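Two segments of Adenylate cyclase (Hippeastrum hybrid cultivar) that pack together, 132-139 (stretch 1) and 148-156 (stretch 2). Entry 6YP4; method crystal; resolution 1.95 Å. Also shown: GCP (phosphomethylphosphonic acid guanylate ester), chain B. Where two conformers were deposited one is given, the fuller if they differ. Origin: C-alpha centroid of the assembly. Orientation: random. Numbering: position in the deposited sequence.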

# COMPACT_ATOMS: atom_id res chain seq x y z
N GLY A 132 -22.86 -1.39 -7.34
CA GLY A 132 -21.73 -1.48 -6.45
C GLY A 132 -22.10 -1.24 -5.00
O GLY A 132 -23.27 -1.33 -4.62
N PHE A 133 -21.08 -0.94 -4.20
CA PHE A 133 -21.26 -0.76 -2.76
C PHE A 133 -20.10 0.06 -2.22
O PHE A 133 -19.09 0.28 -2.89
N ARG A 134 -20.24 0.47 -0.96
CA ARG A 134 -19.35 1.37 -0.26
C ARG A 134 -18.56 0.58 0.80
O ARG A 134 -19.05 -0.42 1.32
N ASN A 135 -17.35 1.03 1.11
CA ASN A 135 -16.56 0.35 2.13
C ASN A 135 -15.61 1.35 2.79
O ASN A 135 -14.96 2.14 2.09
N VAL A 136 -15.57 1.33 4.12
CA VAL A 136 -14.61 2.09 4.91
C VAL A 136 -13.49 1.15 5.32
O VAL A 136 -13.74 0.13 5.97
N ARG A 137 -12.25 1.49 4.96
CA ARG A 137 -11.11 0.61 5.20
C ARG A 137 -10.10 1.36 6.06
O ARG A 137 -9.60 2.41 5.65
N ALA A 138 -9.79 0.79 7.22
CA ALA A 138 -8.76 1.27 8.13
C ALA A 138 -7.56 0.34 8.01
O ALA A 138 -7.72 -0.88 8.09
N VAL A 139 -6.38 0.92 7.78
CA VAL A 139 -5.17 0.16 7.48
C VAL A 139 -4.20 0.28 8.64
O VAL A 139 -4.02 1.36 9.20
N LEU A 148 -2.62 -4.99 8.10
CA LEU A 148 -3.99 -5.42 8.39
C LEU A 148 -4.98 -4.41 7.85
O LEU A 148 -4.79 -3.20 7.99
N GLU A 149 -6.06 -4.90 7.22
CA GLU A 149 -7.11 -4.06 6.67
C GLU A 149 -8.42 -4.44 7.34
O GLU A 149 -8.88 -5.58 7.20
N LEU A 150 -9.00 -3.50 8.08
CA LEU A 150 -10.25 -3.69 8.81
C LEU A 150 -11.35 -2.95 8.05
O LEU A 150 -11.29 -1.73 7.91
N ASP A 151 -12.34 -3.70 7.55
CA ASP A 151 -13.31 -3.17 6.62
C ASP A 151 -14.69 -3.06 7.26
O ASP A 151 -15.09 -3.92 8.04
N GLU A 152 -15.40 -2.00 6.92
CA GLU A 152 -16.80 -1.83 7.26
C GLU A 152 -17.53 -1.65 5.94
O GLU A 152 -17.43 -0.60 5.30
N THR A 153 -18.27 -2.69 5.53
CA THR A 153 -18.78 -2.82 4.17
C THR A 153 -20.29 -2.62 4.18
O THR A 153 -21.02 -3.43 4.76
N GLU A 154 -20.74 -1.55 3.55
CA GLU A 154 -22.15 -1.19 3.51
C GLU A 154 -22.68 -1.60 2.15
O GLU A 154 -22.39 -0.96 1.14
N TYR A 155 -23.40 -2.71 2.13
CA TYR A 155 -24.15 -3.09 0.95
C TYR A 155 -25.51 -2.43 1.02
O TYR A 155 -25.90 -1.86 2.05
N GLY A 156 -26.27 -2.50 -0.07
CA GLY A 156 -27.62 -2.00 -0.01
C GLY A 156 -28.43 -2.66 1.10
O GLY A 156 -29.29 -2.02 1.71

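The two stretches run antiparallel as neighbouring β-strands. Side chains alternate between the two faces along each extended strand, and the antiparallel pairing sets same-face neighbours opposite one another. Gly132 brings no side chain; its O accepts from a water 3.2 Å away that in turn accepts from Gly156 N at 2.8 Å, bridging the two backbones. Phe133 (p) points toward stretch 2, its CG 3.8 Å from Tyr155 CD1, which lies over one ring face; the two ring planes meet obliquely at 49°, and Thr153 CG2 sits 3.8 Å from Phe133 CD1. Arg134, extended (t, t, t), lies beside Glu154 (m), with NH2 to OE2 at 4.3 Å, too far for a salt bridge. On the other face, Asn135 (t) bends its amide inward: Thr153 OG1 donates to its OD1 at 2.5 Å, and its ND2 donates to Asp151 OD1 at 3.1 Å. Val136 (t) meets Glu152 (t), CB to CB 4.3 Å. Arg137 (t, t, m) grips Asp151 (m) in a two-pronged salt bridge, NE to OD1 2.7 Å and NH2 to OD2 3.0 Å, while its NH1 and NH2 donate to GCP O2B at 3.0 and 3.2 Å. Glu149 OE2, 3.3 Å from Arg137 NH1, covers one guanidinium face, a purely electrostatic salt bridge. Ala138 shares its face with Leu150 (t, p); Val139 (t) closes with CG2 4.5 Å from Glu149 CG.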

# COMPACT_ATOMS: atom_id res chain seq x y z
CB PHE A 133 -21.38 -2.11 -2.03
CG PHE A 133 -20.22 -3.04 -2.26
CD1 PHE A 133 -19.11 -3.03 -1.41
CD2 PHE A 133 -20.22 -3.94 -3.33
CE1 PHE A 133 -18.03 -3.89 -1.63
CE2 PHE A 133 -19.14 -4.80 -3.54
CZ PHE A 133 -18.04 -4.77 -2.69
CB ARG A 134 -20.17 2.51 0.38
CG ARG A 134 -19.48 3.45 1.38
CD ARG A 134 -20.52 4.30 2.14
NE ARG A 134 -19.97 5.50 2.78
CZ ARG A 134 -19.64 5.58 4.07
NH1 ARG A 134 -19.14 6.71 4.57
NH2 ARG A 134 -19.81 4.54 4.87
CB ASN A 135 -15.78 -0.83 1.53
CG ASN A 135 -14.95 -1.60 2.57
OD1 ASN A 135 -15.48 -2.36 3.38
ND2 ASN A 135 -13.61 -1.44 2.50
CB VAL A 136 -15.27 2.73 6.14
CG1 VAL A 136 -14.21 3.52 6.94
CG2 VAL A 136 -16.39 3.65 5.71
CB ARG A 137 -10.47 0.14 3.89
CG ARG A 137 -9.08 -0.48 4.07
CD ARG A 137 -8.69 -1.27 2.83
NE ARG A 137 -9.63 -2.36 2.54
CZ ARG A 137 -9.63 -3.07 1.41
NH1 ARG A 137 -8.76 -2.79 0.45
NH2 ARG A 137 -10.50 -4.04 1.22
CB ALA A 138 -9.30 1.29 9.57
CB VAL A 139 -4.48 0.65 6.18
CG1 VAL A 139 -3.32 -0.27 5.78
CG2 VAL A 139 -5.49 0.79 5.06
CB LEU A 148 -4.21 -5.59 9.89
CG LEU A 148 -3.26 -6.48 10.70
CD1 LEU A 148 -3.60 -6.36 12.17
CD2 LEU A 148 -3.28 -7.93 10.24
CB GLU A 149 -7.23 -4.23 5.16
CG GLU A 149 -6.13 -3.56 4.36
CD GLU A 149 -5.78 -4.34 3.12
OE1 GLU A 149 -5.18 -5.42 3.26
OE2 GLU A 149 -6.12 -3.89 2.00
CB LEU A 150 -10.11 -3.16 10.23
CG LEU A 150 -11.26 -3.33 11.22
CD1 LEU A 150 -11.45 -4.81 11.56
CD2 LEU A 150 -11.03 -2.52 12.48
CB ASP A 151 -13.42 -4.06 5.37
CG ASP A 151 -12.23 -3.93 4.43
OD1 ASP A 151 -11.60 -2.82 4.35
OD2 ASP A 151 -11.95 -4.93 3.73
CB GLU A 152 -17.01 -0.64 8.20
CG GLU A 152 -18.47 -0.41 8.61
CD GLU A 152 -18.62 0.73 9.61
OE1 GLU A 152 -17.58 1.25 10.07
OE2 GLU A 152 -19.77 1.09 9.92
CB THR A 153 -18.42 -4.18 3.58
OG1 THR A 153 -16.99 -4.36 3.66
CG2 THR A 153 -18.85 -4.25 2.14
CB GLU A 154 -22.36 0.30 3.77
CG GLU A 154 -21.52 0.87 4.91
CD GLU A 154 -22.26 0.92 6.24
OE1 GLU A 154 -23.37 0.34 6.33
OE2 GLU A 154 -21.72 1.53 7.19
CB TYR A 155 -24.30 -4.61 0.86
CG TYR A 155 -23.03 -5.41 0.91
CD1 TYR A 155 -22.24 -5.58 -0.24
CD2 TYR A 155 -22.61 -6.02 2.09
CE1 TYR A 155 -21.06 -6.32 -0.20
CE2 TYR A 155 -21.43 -6.75 2.14
CZ TYR A 155 -20.66 -6.90 0.99
OH TYR A 155 -19.49 -7.64 1.04
PG GCP B . -11.16 -7.80 -0.58
O1G GCP B . -11.33 -8.79 0.53
O2G GCP B . -11.95 -6.54 -0.30
O3G GCP B . -11.60 -8.42 -1.88
C3B GCP B . -9.38 -7.37 -0.67
PB GCP B . -9.14 -6.21 -2.10
O1B GCP B . -9.97 -6.58 -3.29
O2B GCP B . -9.37 -4.78 -1.67
O3A GCP B . -7.56 -6.38 -2.51
PA GCP B . -6.87 -5.28 -3.52
O1A GCP B . -6.01 -6.06 -4.50
O2A GCP B . -7.98 -4.57 -4.26
O5' GCP B . -5.98 -4.16 -2.63
C5' GCP B . -5.72 -4.42 -1.26
C4' GCP B . -4.76 -5.67 -1.08
O4' GCP B . -3.52 -5.67 -2.03
C3' GCP B . -4.27 -5.66 0.10
O3' GCP B . -4.29 -6.99 0.66
C2' GCP B . -2.73 -5.01 -0.00
O2' GCP B . -1.77 -5.69 0.88
C1' GCP B . -2.35 -5.02 -1.22
N9 GCP B . -2.10 -3.60 -1.69
C8 GCP B . -3.05 -2.92 -2.35
N7 GCP B . -2.58 -1.70 -2.65
C5 GCP B . -1.32 -1.62 -2.18
C6 GCP B . -0.37 -0.60 -2.21
O6 GCP B . -0.63 0.44 -2.73
N1 GCP B . 0.82 -0.78 -1.66
C2 GCP B . 1.12 -1.96 -1.06
N2 GCP B . 2.46 -2.05 -0.48
N3 GCP B . 0.19 -2.96 -1.02
C4 GCP B . -1.03 -2.79 -1.59
O HOH W 1 -25.21 -2.87 -2.65